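Local atomic coordinates of PipY (Synechococcus elongatus, PDB entry 5NLC), a protein that binds pyridoxal 5'-phosphate, the active form of vitamin B6, and is probably involved in keeping its cellular level in balance. Residues 65-75 with 85-96. Sequence-based numbering, arbitrary orientation.
Sequences LTWHLLGKLQS and FDWIHSVDSWAL
Neighbouring parallel strands of a TIM-type barrel, 66-69 and 87-91, meet here as the two strands of a beta-alpha-beta unit connected through helix 78-84. Trp67 O accepts from both Asp86 N and Trp87 N, Leu69 N donates to Trp87 O, and His89 N closes on Leu69 O at 2.9 Å. Asp86 adds a side-chain bond at the strand start: the anti lone pair of OD2 receives Trp67 N at 2.9 Å, almost straight at 170°. Toward the barrel interior, the imidazole of His68 lies offset over the five-membered ring of Trp87, planes 16° apart and centroids 4.4 Å apart. His68 ND1 and His89 NE2 are 2.7 Å apart, a hydrogen bond with either nitrogen as possible donor; the two rings meet rim to rim. Since His68 NE2 bonds His43 and His89 ND1 bonds Ser191, both rings are held against flipping, and Trp208 packs edge-to-face with the cluster. On the outer side, where helix 49-56 covers the strands, Phe85 has CG anti to its carbonyl carbon (chi1 -73°), which brings one ring face over Leu69, whose CB lies 3.6 Å from the ring centroid. Replacing Phe85 by alanine would probably deprive Leu69 CB of its aromatic cover and open a gap beneath helix 49-56. Just past the end of strand 66-69, Ser90 OG donates to Gly71 O at 2.6 Å from above the carbonyl plane, and a water links Leu73 N to Ser90 O. Leu70 CD2 sits over a face of His89, and the Leu70 side chain also neighbours Asn47 and Arg210, which bind pyridoxal phosphate when it is present; this model lacks it. A parallel strand pair joined through a helix is the repeating unit of the modified TIM barrel of fold type III pyridoxal phosphate proteins.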
# COMPACT_ATOMS: atom_id res chain seq x y z
N LEU A 65 9.06 -9.13 9.54
CA LEU A 65 8.27 -7.95 9.63
C LEU A 65 8.35 -7.32 8.23
O LEU A 65 9.44 -7.11 7.73
CB LEU A 65 8.86 -7.06 10.75
CG LEU A 65 7.91 -6.05 11.39
CD1 LEU A 65 8.68 -5.30 12.45
CD2 LEU A 65 7.45 -5.04 10.34
N THR A 66 7.21 -7.08 7.60
CA THR A 66 7.15 -6.43 6.34
C THR A 66 6.64 -4.97 6.50
O THR A 66 5.57 -4.76 7.08
CB THR A 66 6.22 -7.21 5.42
OG1 THR A 66 6.74 -8.51 5.25
CG2 THR A 66 6.07 -6.60 4.08
N TRP A 67 7.47 -3.98 6.05
CA TRP A 67 7.14 -2.58 6.15
C TRP A 67 6.56 -2.04 4.82
O TRP A 67 7.16 -2.23 3.74
CB TRP A 67 8.38 -1.76 6.45
CG TRP A 67 8.86 -1.94 7.89
CD1 TRP A 67 9.88 -2.74 8.34
CD2 TRP A 67 8.30 -1.35 9.03
NE1 TRP A 67 9.98 -2.65 9.71
CE2 TRP A 67 9.03 -1.78 10.15
CE3 TRP A 67 7.23 -0.46 9.22
CZ2 TRP A 67 8.73 -1.33 11.48
CZ3 TRP A 67 6.97 -0.01 10.56
CH2 TRP A 67 7.68 -0.48 11.64
N HIS A 68 5.48 -1.30 4.97
CA HIS A 68 4.69 -0.75 3.86
C HIS A 68 4.68 0.76 3.99
O HIS A 68 4.32 1.28 5.08
CB HIS A 68 3.25 -1.25 3.97
CG HIS A 68 3.08 -2.72 3.77
ND1 HIS A 68 2.60 -3.25 2.60
CD2 HIS A 68 3.35 -3.78 4.56
CE1 HIS A 68 2.60 -4.57 2.67
NE2 HIS A 68 2.99 -4.92 3.88
N LEU A 69 5.02 1.49 2.92
CA LEU A 69 4.86 2.91 2.90
C LEU A 69 3.54 3.22 2.24
O LEU A 69 3.27 2.83 1.11
CB LEU A 69 6.05 3.58 2.15
CG LEU A 69 5.91 5.07 1.94
CD1 LEU A 69 5.86 5.78 3.28
CD2 LEU A 69 7.08 5.62 1.15
N LEU A 70 2.70 3.97 2.96
CA LEU A 70 1.36 4.18 2.56
C LEU A 70 1.03 5.59 2.10
O LEU A 70 -0.04 5.80 1.55
CB LEU A 70 0.45 3.82 3.73
CG LEU A 70 0.54 2.38 4.24
CD1 LEU A 70 -0.35 2.25 5.48
CD2 LEU A 70 0.23 1.40 3.16
N GLY A 71 1.85 6.58 2.42
CA GLY A 71 1.52 7.94 2.09
C GLY A 71 2.41 8.47 0.99
O GLY A 71 3.25 7.75 0.44
N LYS A 72 2.27 9.76 0.76
CA LYS A 72 2.88 10.48 -0.38
C LYS A 72 4.38 10.34 -0.29
O LYS A 72 4.95 10.53 0.75
CB LYS A 72 2.48 11.95 -0.29
CG LYS A 72 3.21 12.96 -1.18
CD LYS A 72 2.88 12.74 -2.64
CE LYS A 72 3.62 13.79 -3.50
NZ LYS A 72 3.43 13.56 -4.95
N LEU A 73 5.04 10.06 -1.39
CA LEU A 73 6.49 9.88 -1.37
C LEU A 73 7.03 10.91 -2.32
O LEU A 73 6.73 10.86 -3.51
CB LEU A 73 6.86 8.48 -1.81
CG LEU A 73 8.35 8.19 -1.98
CD1 LEU A 73 9.16 8.55 -0.72
CD2 LEU A 73 8.64 6.77 -2.42
N GLN A 74 7.79 11.86 -1.81
CA GLN A 74 8.47 12.84 -2.66
C GLN A 74 9.67 12.21 -3.32
O GLN A 74 10.36 11.41 -2.69
CB GLN A 74 8.95 14.03 -1.82
CG GLN A 74 7.84 14.77 -1.07
CD GLN A 74 6.76 15.30 -1.99
OE1 GLN A 74 7.01 15.63 -3.17
NE2 GLN A 74 5.54 15.40 -1.46
N SER A 75 9.94 12.61 -4.56
CA SER A 75 11.06 12.01 -5.34
C SER A 75 12.43 12.09 -4.67
O SER A 75 13.21 11.16 -4.85
CB SER A 75 11.11 12.55 -6.78
OG SER A 75 10.22 11.76 -7.58
N PHE A 85 11.73 0.29 3.04
CA PHE A 85 10.42 -0.30 2.90
C PHE A 85 10.48 -1.51 1.98
O PHE A 85 11.17 -1.52 0.96
CB PHE A 85 9.43 0.75 2.40
CG PHE A 85 9.06 1.77 3.48
CD1 PHE A 85 8.03 1.50 4.36
CD2 PHE A 85 9.73 2.94 3.59
CE1 PHE A 85 7.70 2.40 5.37
CE2 PHE A 85 9.43 3.86 4.57
CZ PHE A 85 8.41 3.60 5.47
N ASP A 86 9.70 -2.50 2.27
CA ASP A 86 9.50 -3.68 1.43
C ASP A 86 8.46 -3.41 0.30
O ASP A 86 8.62 -3.87 -0.81
CB ASP A 86 9.03 -4.83 2.35
CG ASP A 86 10.06 -5.12 3.43
OD1 ASP A 86 11.18 -5.45 2.99
OD2 ASP A 86 9.79 -4.88 4.64
N TRP A 87 7.41 -2.68 0.65
CA TRP A 87 6.31 -2.28 -0.20
C TRP A 87 6.16 -0.78 -0.18
O TRP A 87 6.20 -0.14 0.92
CB TRP A 87 4.95 -2.84 0.28
CG TRP A 87 4.72 -4.27 -0.03
CD1 TRP A 87 5.22 -5.30 0.65
CD2 TRP A 87 3.93 -4.84 -1.09
NE1 TRP A 87 4.84 -6.49 0.09
CE2 TRP A 87 4.03 -6.23 -0.97
CE3 TRP A 87 3.18 -4.30 -2.14
CZ2 TRP A 87 3.44 -7.11 -1.89
CZ3 TRP A 87 2.52 -5.18 -3.01
CH2 TRP A 87 2.71 -6.55 -2.91
N ILE A 88 5.95 -0.21 -1.37
CA ILE A 88 5.63 1.20 -1.49
C ILE A 88 4.32 1.28 -2.25
O ILE A 88 4.28 0.91 -3.43
CB ILE A 88 6.76 1.98 -2.21
CG1 ILE A 88 8.06 1.82 -1.47
CG2 ILE A 88 6.30 3.43 -2.42
CD1 ILE A 88 9.26 2.35 -2.21
N HIS A 89 3.24 1.72 -1.58
CA HIS A 89 1.88 1.70 -2.18
C HIS A 89 1.53 2.94 -2.97
O HIS A 89 0.59 2.92 -3.74
CB HIS A 89 0.82 1.48 -1.11
CG HIS A 89 0.91 0.14 -0.45
ND1 HIS A 89 -0.10 -0.79 -0.55
CD2 HIS A 89 1.88 -0.44 0.32
CE1 HIS A 89 0.24 -1.87 0.14
NE2 HIS A 89 1.43 -1.68 0.69
N SER A 90 2.29 4.02 -2.86
CA SER A 90 1.85 5.30 -3.30
C SER A 90 2.62 5.73 -4.51
O SER A 90 3.04 6.89 -4.61
CB SER A 90 2.07 6.29 -2.17
OG SER A 90 3.41 6.19 -1.64
N VAL A 91 2.90 4.82 -5.42
CA VAL A 91 3.65 5.25 -6.60
C VAL A 91 2.71 5.95 -7.55
O VAL A 91 1.92 5.30 -8.20
CB VAL A 91 4.33 4.08 -7.26
CG1 VAL A 91 5.21 4.56 -8.38
CG2 VAL A 91 5.21 3.42 -6.18
N ASP A 92 2.76 7.26 -7.57
CA ASP A 92 1.74 8.07 -8.21
C ASP A 92 2.08 8.66 -9.56
O ASP A 92 1.28 9.41 -10.14
CB ASP A 92 1.33 9.18 -7.23
CG ASP A 92 2.47 10.18 -6.97
OD1 ASP A 92 3.64 9.84 -6.84
OD2 ASP A 92 2.16 11.34 -6.92
N SER A 93 3.24 8.34 -10.09
CA SER A 93 3.63 8.90 -11.39
C SER A 93 4.69 8.04 -12.05
O SER A 93 5.40 7.23 -11.36
CB SER A 93 4.23 10.29 -11.18
OG SER A 93 5.41 10.19 -10.35
N TRP A 94 4.85 8.27 -13.34
CA TRP A 94 5.91 7.62 -14.07
C TRP A 94 7.25 8.05 -13.47
O TRP A 94 8.16 7.23 -13.22
CB TRP A 94 5.87 7.98 -15.58
CG TRP A 94 7.15 7.70 -16.20
CD1 TRP A 94 8.10 8.59 -16.50
CD2 TRP A 94 7.72 6.41 -16.47
NE1 TRP A 94 9.21 7.96 -17.03
CE2 TRP A 94 9.00 6.61 -16.99
CE3 TRP A 94 7.25 5.11 -16.36
CZ2 TRP A 94 9.83 5.55 -17.40
CZ3 TRP A 94 8.10 4.05 -16.74
CH2 TRP A 94 9.34 4.29 -17.26
N ALA A 95 7.43 9.36 -13.25
CA ALA A 95 8.71 9.83 -12.70
C ALA A 95 9.14 9.11 -11.42
O ALA A 95 10.30 8.75 -11.25
CB ALA A 95 8.60 11.30 -12.38
N LEU A 96 8.18 8.86 -10.53
CA LEU A 96 8.51 8.27 -9.26
C LEU A 96 8.84 6.80 -9.49
O LEU A 96 9.78 6.24 -8.85
CB LEU A 96 7.38 8.40 -8.23
CG LEU A 96 7.70 7.81 -6.82
CD1 LEU A 96 8.95 8.38 -6.19
CD2 LEU A 96 6.49 7.92 -5.86
O HOH W 1 11.72 -5.03 6.25
O HOH W 2 3.30 9.26 -3.61